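Local coordinates for ABC transporter, periplasmic solute-binding protein (Rhizobium meliloti, PDB 4WED) that probably captures a solute such as a peptide or nickel in the periplasm and hands it to an ABC transporter for uptake, at residues K214-E218 / Y518-L523; V40-K44 / W247-L251. One frame throughout, in Å; residues are numbered along the deposited sequence.

Contact 1: residues K214-E218 / Y518-L523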
ATOM      1  N   LYS A 214      25.430  -3.500   8.696  1.00 75.47           N
ATOM      2  CA  LYS A 214      25.255  -4.921   8.530  1.00 77.37           C
ATOM      3  C   LYS A 214      24.370  -5.452   9.648  1.00 74.34           C
ATOM      4  O   LYS A 214      24.508  -5.017  10.791  1.00 74.86           O
ATOM      5  CB  LYS A 214      26.625  -5.624   8.574  1.00 80.37           C
ATOM      6  N   PRO A 215      23.503  -6.431   9.332  1.00 73.44           N
ATOM      7  CA  PRO A 215      22.730  -7.228  10.319  1.00 71.24           C
ATOM      8  C   PRO A 215      23.535  -7.768  11.521  1.00 73.80           C
ATOM      9  O   PRO A 215      24.676  -8.157  11.370  1.00 75.42           O
ATOM     10  CB  PRO A 215      22.223  -8.415   9.495  1.00 72.85           C
ATOM     11  CG  PRO A 215      22.243  -7.966   8.055  1.00 71.80           C
ATOM     12  CD  PRO A 215      23.270  -6.870   7.934  1.00 71.64           C
ATOM     13  N   THR A 216      22.951  -7.797  12.716  1.00 73.70           N
ATOM     14  CA  THR A 216      23.663  -8.371  13.869  1.00 79.23           C
ATOM     15  C   THR A 216      23.879  -9.888  13.763  1.00 80.57           C
ATOM     16  O   THR A 216      24.723 -10.444  14.448  1.00 82.12           O
ATOM     17  CB  THR A 216      22.929  -8.119  15.190  1.00 79.15           C
ATOM     18  OG1 THR A 216      21.588  -8.615  15.096  1.00 78.16           O
ATOM     19  CG2 THR A 216      22.949  -6.647  15.537  1.00 78.10           C
ATOM     20  N   TYR A 217      23.098 -10.530  12.899  1.00 81.67           N
ATOM     21  CA  TYR A 217      23.117 -11.974  12.693  1.00 80.82           C
ATOM     22  C   TYR A 217      23.633 -12.323  11.280  1.00 80.87           C
ATOM     23  O   TYR A 217      23.492 -11.532  10.324  1.00 78.84           O
ATOM     24  CB  TYR A 217      21.710 -12.539  12.879  1.00 79.70           C
ATOM     25  CG  TYR A 217      20.667 -11.817  12.060  1.00 75.18           C
ATOM     26  CD1 TYR A 217      20.120 -10.588  12.484  1.00 75.81           C
ATOM     27  CD2 TYR A 217      20.219 -12.345  10.865  1.00 74.51           C
ATOM     28  CE1 TYR A 217      19.170  -9.915  11.710  1.00 69.46           C
ATOM     29  CE2 TYR A 217      19.254 -11.689  10.102  1.00 72.33           C
ATOM     30  CZ  TYR A 217      18.748 -10.465  10.515  1.00 69.01           C
ATOM     31  OH  TYR A 217      17.789  -9.832   9.721  1.00 68.80           O
ATOM     32  N   GLU A 218      24.131 -13.556  11.173  1.00 78.37           N
ATOM     33  CA  GLU A 218      24.930 -14.049  10.068  1.00 80.50           C
ATOM     34  C   GLU A 218      24.115 -14.540   8.879  1.00 79.49           C
ATOM     35  O   GLU A 218      24.645 -14.584   7.750  1.00 83.23           O
ATOM     36  CB  GLU A 218      25.876 -15.186  10.548  1.00 82.26           C
ATOM     37  N   TYR A 518      13.868  -7.255   7.907  1.00 64.67           N
ATOM     38  CA  TYR A 518      15.068  -7.854   8.522  1.00 62.14           C
ATOM     39  C   TYR A 518      15.839  -6.843   9.374  1.00 62.30           C
ATOM     40  O   TYR A 518      16.743  -7.214  10.150  1.00 63.03           O
ATOM     41  CB  TYR A 518      16.004  -8.406   7.452  1.00 62.71           C
ATOM     42  CG  TYR A 518      16.511  -7.363   6.498  1.00 60.62           C
ATOM     43  CD1 TYR A 518      17.637  -6.599   6.788  1.00 59.97           C
ATOM     44  CD2 TYR A 518      15.838  -7.109   5.312  1.00 62.21           C
ATOM     45  CE1 TYR A 518      18.078  -5.618   5.901  1.00 59.68           C
ATOM     46  CE2 TYR A 518      16.268  -6.135   4.421  1.00 60.12           C
ATOM     47  CZ  TYR A 518      17.390  -5.396   4.717  1.00 59.62           C
ATOM     48  OH  TYR A 518      17.785  -4.421   3.819  1.00 63.89           O
ATOM     49  N   GLU A 519      15.503  -5.568   9.208  1.00 60.88           N
ATOM     50  CA  GLU A 519      16.238  -4.487   9.808  1.00 60.82           C
ATOM     51  C   GLU A 519      16.147  -4.578  11.322  1.00 59.69           C
ATOM     52  O   GLU A 519      15.087  -4.877  11.872  1.00 55.21           O
ATOM     53  CB  GLU A 519      15.649  -3.126   9.384  1.00 66.50           C
ATOM     54  CG  GLU A 519      15.897  -2.699   7.928  1.00 75.27           C
ATOM     55  CD  GLU A 519      14.872  -3.223   6.934  1.00 78.70           C
ATOM     56  OE1 GLU A 519      13.738  -3.566   7.350  1.00 85.99           O
ATOM     57  OE2 GLU A 519      15.199  -3.273   5.722  1.00 87.90           O
ATOM     58  N   ASN A 520      17.258  -4.237  11.956  1.00 58.40           N
ATOM     59  CA  ASN A 520      17.363  -3.917  13.363  1.00 61.73           C
ATOM     60  C   ASN A 520      17.338  -5.118  14.263  1.00 61.46           C
ATOM     61  O   ASN A 520      17.539  -4.990  15.484  1.00 62.36           O
ATOM     62  CB  ASN A 520      16.267  -2.953  13.834  1.00 63.72           C
ATOM     63  CG  ASN A 520      16.286  -1.626  13.107  1.00 63.83           C
ATOM     64  OD1 ASN A 520      15.226  -1.100  12.734  1.00 65.06           O
ATOM     65  ND2 ASN A 520      17.472  -1.065  12.924  1.00 60.68           N
ATOM     66  N   ILE A 521      17.061  -6.271  13.685  1.00 59.40           N
ATOM     67  CA  ILE A 521      16.801  -7.463  14.491  1.00 63.81           C
ATOM     68  C   ILE A 521      18.080  -7.920  15.178  1.00 66.28           C
ATOM     69  O   ILE A 521      19.162  -7.874  14.584  1.00 69.72           O
ATOM     70  CB  ILE A 521      16.163  -8.609  13.680  1.00 61.08           C
ATOM     71  CG1 ILE A 521      14.691  -8.305  13.429  1.00 58.03           C
ATOM     72  CG2 ILE A 521      16.268  -9.921  14.460  1.00 66.48           C
ATOM     73  CD1 ILE A 521      14.024  -9.312  12.539  1.00 58.01           C
ATOM     74  N   VAL A 522      17.943  -8.289  16.441  1.00 67.96           N
ATOM     75  CA  VAL A 522      19.008  -8.952  17.170  1.00 70.41           C
ATOM     76  C   VAL A 522      18.413 -10.193  17.834  1.00 73.57           C
ATOM     77  O   VAL A 522      17.333 -10.142  18.406  1.00 73.29           O
ATOM     78  CB  VAL A 522      19.744  -8.023  18.174  1.00 70.26           C
ATOM     79  CG1 VAL A 522      18.783  -7.201  18.964  1.00 73.68           C
ATOM     80  CG2 VAL A 522      20.631  -8.819  19.127  1.00 73.14           C
ATOM     81  N   LEU A 523      19.130 -11.310  17.723  1.00 76.64           N
ATOM     82  CA  LEU A 523      18.655 -12.592  18.218  1.00 80.77           C
ATOM     83  C   LEU A 523      19.265 -12.953  19.580  1.00 83.72           C
ATOM     84  O   LEU A 523      20.483 -13.099  19.685  1.00 85.98           O
ATOM     85  CB  LEU A 523      19.041 -13.664  17.212  1.00 82.21           C
ATOM     86  CG  LEU A 523      18.558 -13.487  15.790  1.00 78.89           C
ATOM     87  CD1 LEU A 523      19.250 -14.549  14.948  1.00 83.77           C
ATOM     88  CD2 LEU A 523      17.047 -13.636  15.739  1.00 77.57           C
TER

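Contact 2: residues V40-K44 / W247-L251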
ATOM      1  N   VAL A  40      12.213 -17.087   8.378  1.00 74.39           N
ATOM      2  CA  VAL A  40      11.069 -16.302   7.977  1.00 70.17           C
ATOM      3  C   VAL A  40      10.210 -17.132   7.051  1.00 70.29           C
ATOM      4  O   VAL A  40      10.703 -17.676   6.086  1.00 72.19           O
ATOM      5  CB  VAL A  40      11.559 -15.057   7.217  1.00 72.81           C
ATOM      6  CG1 VAL A  40      10.425 -14.349   6.486  1.00 71.89           C
ATOM      7  CG2 VAL A  40      12.278 -14.122   8.180  1.00 70.93           C
ATOM      8  N   ALA A  41       8.921 -17.224   7.332  1.00 69.93           N
ATOM      9  CA  ALA A  41       8.049 -17.993   6.473  1.00 72.88           C
ATOM     10  C   ALA A  41       7.813 -17.238   5.184  1.00 69.75           C
ATOM     11  O   ALA A  41       7.851 -16.034   5.172  1.00 74.15           O
ATOM     12  CB  ALA A  41       6.732 -18.303   7.154  1.00 73.42           C
ATOM     13  N   ILE A  42       7.624 -17.971   4.101  1.00 71.56           N
ATOM     14  CA  ILE A  42       7.075 -17.445   2.865  1.00 71.59           C
ATOM     15  C   ILE A  42       6.069 -18.474   2.348  1.00 72.91           C
ATOM     16  O   ILE A  42       6.236 -19.679   2.543  1.00 77.63           O
ATOM     17  CB  ILE A  42       8.168 -17.145   1.807  1.00 72.53           C
ATOM     18  CG1 ILE A  42       9.006 -18.394   1.480  1.00 75.49           C
ATOM     19  CG2 ILE A  42       9.068 -16.006   2.285  1.00 68.76           C
ATOM     20  CD1 ILE A  42      10.035 -18.168   0.369  1.00 74.48           C
ATOM     21  N   ALA A  43       5.013 -17.984   1.717  1.00 70.57           N
ATOM     22  CA  ALA A  43       3.827 -18.772   1.455  1.00 72.92           C
ATOM     23  C   ALA A  43       3.980 -19.557   0.179  1.00 74.64           C
ATOM     24  O   ALA A  43       3.167 -20.441  -0.111  1.00 79.15           O
ATOM     25  CB  ALA A  43       2.613 -17.881   1.375  1.00 72.83           C
ATOM     26  N   LYS A  44       5.034 -19.248  -0.563  1.00 71.68           N
ATOM     27  CA  LYS A  44       5.336 -19.960  -1.790  1.00 75.92           C
ATOM     28  C   LYS A  44       6.782 -19.696  -2.201  1.00 73.45           C
ATOM     29  O   LYS A  44       7.377 -18.788  -1.686  1.00 68.65           O
ATOM     30  CB  LYS A  44       4.355 -19.575  -2.891  1.00 76.54           C
ATOM     31  CG  LYS A  44       4.378 -18.119  -3.274  1.00 76.11           C
ATOM     32  CD  LYS A  44       3.523 -17.972  -4.511  1.00 81.05           C
ATOM     33  CE  LYS A  44       3.209 -16.539  -4.866  1.00 81.31           C
ATOM     34  NZ  LYS A  44       1.892 -16.519  -5.555  1.00 86.72           N
ATOM     35  N   TRP A 247       1.961 -10.132   1.152  1.00 68.77           N
ATOM     36  CA  TRP A 247       2.618 -10.729  -0.013  1.00 71.13           C
ATOM     37  C   TRP A 247       3.856 -11.490   0.387  1.00 66.27           C
ATOM     38  O   TRP A 247       4.851 -11.536  -0.356  1.00 65.21           O
ATOM     39  CB  TRP A 247       2.971  -9.639  -1.040  1.00 74.03           C
ATOM     40  CG  TRP A 247       1.772  -8.890  -1.409  1.00 78.98           C
ATOM     41  CD1 TRP A 247       1.542  -7.569  -1.216  1.00 77.61           C
ATOM     42  CD2 TRP A 247       0.576  -9.439  -1.944  1.00 91.74           C
ATOM     43  NE1 TRP A 247       0.289  -7.244  -1.642  1.00 85.60           N
ATOM     44  CE2 TRP A 247      -0.327  -8.378  -2.101  1.00 98.62           C
ATOM     45  CE3 TRP A 247       0.195 -10.723  -2.354  1.00 99.97           C
ATOM     46  CZ2 TRP A 247      -1.602  -8.560  -2.635  1.00110.06           C
ATOM     47  CZ3 TRP A 247      -1.064 -10.904  -2.888  1.00107.64           C
ATOM     48  CH2 TRP A 247      -1.953  -9.832  -3.015  1.00111.67           C
ATOM     49  N   ILE A 248       3.803 -12.077   1.569  1.00 64.37           N
ATOM     50  CA  ILE A 248       4.913 -12.880   2.054  1.00 65.64           C
ATOM     51  C   ILE A 248       4.328 -14.149   2.691  1.00 67.04           C
ATOM     52  O   ILE A 248       4.422 -15.234   2.120  1.00 72.86           O
ATOM     53  CB  ILE A 248       5.787 -12.044   3.024  1.00 62.74           C
ATOM     54  CG1 ILE A 248       6.414 -10.834   2.291  1.00 60.27           C
ATOM     55  CG2 ILE A 248       6.852 -12.894   3.680  1.00 61.51           C
ATOM     56  CD1 ILE A 248       6.935  -9.771   3.238  1.00 59.21           C
ATOM     57  N   ALA A 249       3.690 -14.004   3.840  1.00 64.05           N
ATOM     58  CA  ALA A 249       3.101 -15.150   4.549  1.00 67.89           C
ATOM     59  C   ALA A 249       1.938 -14.655   5.403  1.00 64.98           C
ATOM     60  O   ALA A 249       2.082 -14.517   6.608  1.00 62.35           O
ATOM     61  CB  ALA A 249       4.147 -15.842   5.414  1.00 66.92           C
ATOM     62  N   PRO A 250       0.784 -14.374   4.763  1.00 65.31           N
ATOM     63  CA  PRO A 250      -0.285 -13.706   5.461  1.00 64.44           C
ATOM     64  C   PRO A 250      -0.697 -14.411   6.764  1.00 66.07           C
ATOM     65  O   PRO A 250      -0.531 -15.609   6.924  1.00 61.77           O
ATOM     66  CB  PRO A 250      -1.440 -13.738   4.457  1.00 66.68           C
ATOM     67  CG  PRO A 250      -0.800 -13.927   3.141  1.00 67.16           C
ATOM     68  CD  PRO A 250       0.348 -14.829   3.435  1.00 68.08           C
ATOM     69  N   LEU A 251      -1.261 -13.626   7.658  1.00 67.24           N
ATOM     70  CA  LEU A 251      -1.609 -14.078   8.971  1.00 71.76           C
ATOM     71  C   LEU A 251      -2.882 -13.333   9.322  1.00 73.78           C
ATOM     72  O   LEU A 251      -2.827 -12.152   9.654  1.00 72.21           O
ATOM     73  CB  LEU A 251      -0.472 -13.676   9.884  1.00 72.69           C
ATOM     74  CG  LEU A 251      -0.588 -13.898  11.372  1.00 75.27           C
ATOM     75  CD1 LEU A 251      -0.377 -15.364  11.671  1.00 78.82           C
ATOM     76  CD2 LEU A 251       0.462 -13.062  12.083  1.00 76.05           C
TER

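Contact 1: residues K214-E218 / Y518-L523
Tyr217 lies along the 518-523 segment with its ring edge turned to the backbone: the carbonyl oxygens of Ile521 and Tyr518 both sit near the ring plane. Its phenol OH donates to Tyr518 O at 2.9 Å, and the C=O...donor angle of 116° brings the hydroxyl in from the side of the carbonyl. The two tyrosine side chains cross at about a right angle. Ring atom CE1 rests 3.8 Å from Ile521 CB, while Tyr217 CB meets Leu523 CD1. One ring face is covered from within its own segment, Pro215 CB standing over the centre 4.0 Å above the plane. Thr216 holds OG1 between its backbone N and carbonyl carbon (chi1 55°), a torsion that turns it toward the 518-523 backbone, where it donates to Ile521 O over 2.6 Å, in the carbonyl plane and on a lone pair. Two side-chain hydroxyls thus grip the carbonyls of the first and last residues of the Tyr518-Ile521 type II turn, which leads into strand 522-523. A phenylalanine in place of Tyr217 would probably leave Tyr518 O without this donor. Trp192 meets both tyrosine rings, Leu38 of strand 37-42 touches Tyr217 and Ile521, and strand 504-505 pairs with strand 522-523.

Contact 2: residues V40-K44 / W247-L251
Ala43 and Ile248 make the polar link of this contact. Ala43 N donates to Ile248 O over 2.8 Å; the C=O...donor angle of 159° brings the donor nearly head-on to the oxygen, although the N-H...acceptor angle of 137° shows a clearly bent bond. The same oxygen has a second, weaker neighbour: the CA-H of Ile42 makes a bent CA-H...O contact with it, 3.5 Å from Ile42 CA to Ile248 O. One carbonyl is thus approached by consecutive residues where strand 37-42 gives way to loop.

The apolar contacts are made by small groups. Ala41 CB meets Ala249 CB at 4.0 Å, methyl to methyl. The two isoleucines cross obliquely and touch through their CG2 branches, 4.1 Å from Ile42 CG2 to Ile248 CG2. In Ile248 the CG2 methyl stands anti to the backbone N, with CG1 at chi1 -63°; this turns the short branch to the strand, while the longer branch leads elsewhere. The closest pair of CA atoms, Ala43 and Ala249, is 4.8 Å apart, a spacing that short alanine side chains can accommodate.

Other methyls are van der Waals neighbours of carbonyl oxygens: Ile248 CG2 and Ala249 CB both lie against Ala41 O, the latter at 3.7 Å, and Ala43 CB comes to 3.3 Å from Ile248 O.

Arg231 of helix 228-237 touches Ala41, Ala43 and Ala249 and bonds to Pro250 O, so it bridges both segments. Strand 37-42 runs parallel to strand 219-224 on one side, and on the other its Ala41 backbone bonds to Leu242 of strand 242-244; the Ala43-Ile248 bond extends this second pairing past the strand's end. Strand 219-224, helix 228-237 and strand 242-244 thus form a beta-alpha-beta crossover passing round strand 37-42, consistent with the alpha/beta lobes of periplasmic binding proteins.

In the fold
From the N terminus, the end of strand 37-42 and the two residues after it supply the first half of contact 2. The chain then runs through strands 192-197 and 201-206 to the loop 214-218, the first half of contact 1, and continues through strand 219-224 and helix 228-237 to 247-251, where contact 2 closes a loop of 202 intervening residues. Contact 1 closes much later, at 518-523 near the C terminus, after 299 residues, so the two closures cross. Contact 1 ties the C-terminal segment to the loop leading into strand 219-224; contact 2 joins strand 37-42 to the loop before helix 253-261. Their centres lie about 19 Å apart and their nearest atoms about 7 Å, so the contacts do not touch.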